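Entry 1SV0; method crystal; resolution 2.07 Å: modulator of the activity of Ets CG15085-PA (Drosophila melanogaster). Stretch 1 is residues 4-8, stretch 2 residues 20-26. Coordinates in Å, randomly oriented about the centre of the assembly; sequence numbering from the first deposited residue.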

# COMPACT_ATOMS: atom_id res chain seq x y z
N SER C 4 -17.20 -1.63 16.78
CA SER C 4 -17.02 -1.93 18.19
C SER C 4 -15.57 -1.67 18.60
O SER C 4 -15.31 -1.03 19.63
N ASP C 5 -14.64 -2.13 17.77
CA ASP C 5 -13.21 -2.03 18.03
C ASP C 5 -12.42 -0.72 17.92
O ASP C 5 -11.21 -0.73 18.11
N GLY C 6 -13.08 0.40 17.64
CA GLY C 6 -12.33 1.64 17.54
C GLY C 6 -11.91 1.89 16.10
O GLY C 6 -11.41 2.96 15.77
N LEU C 7 -12.12 0.88 15.26
CA LEU C 7 -11.76 0.97 13.85
C LEU C 7 -12.95 1.35 12.97
O LEU C 7 -14.07 0.87 13.15
N PRO C 8 -12.71 2.25 12.01
CA PRO C 8 -13.79 2.67 11.11
C PRO C 8 -14.37 1.45 10.40
O PRO C 8 -13.63 0.56 9.97
N TRP C 20 -2.46 -0.43 11.84
CA TRP C 20 -1.62 -0.96 12.91
C TRP C 20 -2.45 -1.50 14.08
O TRP C 20 -2.14 -2.55 14.63
N LYS C 21 -3.49 -0.76 14.46
CA LYS C 21 -4.35 -1.20 15.55
C LYS C 21 -5.06 -2.50 15.15
O LYS C 21 -5.20 -3.42 15.97
N TRP C 22 -5.49 -2.59 13.89
CA TRP C 22 -6.14 -3.80 13.37
C TRP C 22 -5.17 -4.98 13.40
O TRP C 22 -5.56 -6.11 13.71
N LEU C 23 -3.90 -4.72 13.08
CA LEU C 23 -2.90 -5.78 13.08
C LEU C 23 -2.67 -6.30 14.49
O LEU C 23 -2.56 -7.51 14.72
N ILE C 24 -2.58 -5.38 15.45
CA ILE C 24 -2.39 -5.75 16.85
C ILE C 24 -3.59 -6.59 17.33
O ILE C 24 -3.41 -7.60 18.00
N ASN C 25 -4.80 -6.16 16.99
CA ASN C 25 -6.01 -6.90 17.36
C ASN C 25 -6.01 -8.30 16.74
O ASN C 25 -6.41 -9.27 17.39
N MET C 26 -5.58 -8.39 15.48
CA MET C 26 -5.53 -9.69 14.80
C MET C 26 -4.52 -10.61 15.48
O MET C 26 -4.76 -11.81 15.62

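No direct hydrogen bond joins the two stretches; the polar link between them is a single water, held between Asp5 and Asn25. Water 1 donates to Asp5, with its oxygen 2.7 Å from Asp5 OD1, and accepts from Asn25, lying 3.1 Å from Asn25 ND2. The two side chains meet more loosely themselves, Asp5 CB and Asn25 ND2 being 4.3 Å apart, so the water supplies the polar connection that they do not make directly.

Asp5 points toward the helix with chi1 in the p well. This rotamer also brings its carboxylate back over its own loop, where Leu7 N donates to Asp5 OD2 (Leu7 N to Asp5 OD2 3.1 Å, angle at the hydrogen 151°). One carboxylate oxygen thus braces the turn while the other holds the bridging water.

The apolar centre of the contact is Leu7, which is buried and has the largest area covered by the opposing stretch. Its CB points toward the helix, and the m,t rotamer extends both methyls to the helical surface. Leu7 CD1 packs 3.5 Å from Trp22 CB and 4.3 Å from Asn25 ND2, whereas Leu7 CD2 lies 4.0 Å from Lys21 CB. The CA-to-CB bond of Trp22 (chi1 t) points sideways to the loop, and the end of the side chain leads away, so that Leu7 meets the base of the side chain and approaches the ring obliquely.

Lys21 and Asn25, one helical turn apart and joined by the backbone bond from Asn25 N to Lys21 O (3.0 Å), both point toward the loop with chi1 m. The long Lys21 chain runs past Leu7 to Gly6, its NZ stopping 4.2 Å from Gly6 O, too far for a hydrogen bond. Gly6 adopts a positive phi of 92°, at which a CB would be jammed against the carbonyl oxygen of Asp5.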

# COMPACT_ATOMS: atom_id res chain seq x y z
CB SER C 4 -17.37 -3.40 18.46
OG SER C 4 -17.29 -3.71 19.84
CB ASP C 5 -12.48 -3.08 17.18
CG ASP C 5 -12.82 -2.97 15.70
OD1 ASP C 5 -12.45 -3.91 14.95
OD2 ASP C 5 -13.44 -1.97 15.27
CB LEU C 7 -11.19 -0.37 13.36
CG LEU C 7 -9.91 -0.85 14.04
CD1 LEU C 7 -9.49 -2.18 13.45
CD2 LEU C 7 -8.80 0.18 13.87
CB PRO C 8 -13.13 3.63 10.13
CG PRO C 8 -11.77 3.91 10.67
CD PRO C 8 -11.45 2.96 11.76
CB TRP C 20 -0.64 0.11 13.39
CG TRP C 20 0.51 0.30 12.46
CD1 TRP C 20 0.51 0.13 11.10
CD2 TRP C 20 1.84 0.69 12.81
NE1 TRP C 20 1.76 0.39 10.58
CE2 TRP C 20 2.60 0.73 11.61
CE3 TRP C 20 2.47 1.00 14.02
CZ2 TRP C 20 3.95 1.08 11.60
CZ3 TRP C 20 3.82 1.34 14.01
CH2 TRP C 20 4.55 1.37 12.80
CB LYS C 21 -5.36 -0.10 15.90
CG LYS C 21 -4.78 0.92 16.89
CD LYS C 21 -5.37 2.30 16.76
CE LYS C 21 -6.88 2.32 16.67
NZ LYS C 21 -7.37 3.72 16.45
CB TRP C 22 -6.61 -3.58 11.92
CG TRP C 22 -6.98 -4.84 11.18
CD1 TRP C 22 -8.06 -5.67 11.43
CD2 TRP C 22 -6.27 -5.42 10.08
NE1 TRP C 22 -8.06 -6.71 10.53
CE2 TRP C 22 -6.98 -6.58 9.69
CE3 TRP C 22 -5.11 -5.07 9.36
CZ2 TRP C 22 -6.57 -7.40 8.62
CZ3 TRP C 22 -4.70 -5.88 8.29
CH2 TRP C 22 -5.43 -7.03 7.94
CB LEU C 23 -1.58 -5.26 12.49
CG LEU C 23 -1.56 -5.08 10.97
CD1 LEU C 23 -0.27 -4.35 10.55
CD2 LEU C 23 -1.64 -6.45 10.29
CB ILE C 24 -2.23 -4.49 17.74
CG1 ILE C 24 -0.87 -3.85 17.46
CG2 ILE C 24 -2.36 -4.86 19.22
CD1 ILE C 24 -0.68 -2.51 18.14
CB ASN C 25 -7.28 -6.17 16.90
CG ASN C 25 -7.60 -4.97 17.76
OD1 ASN C 25 -7.22 -4.92 18.93
ND2 ASN C 25 -8.33 -4.01 17.20
CB MET C 26 -5.15 -9.51 13.32
CG MET C 26 -6.28 -8.97 12.45
SD MET C 26 -7.73 -10.07 12.41
CE MET C 26 -7.03 -11.57 11.66
O HOH W 1 -10.16 -5.31 15.02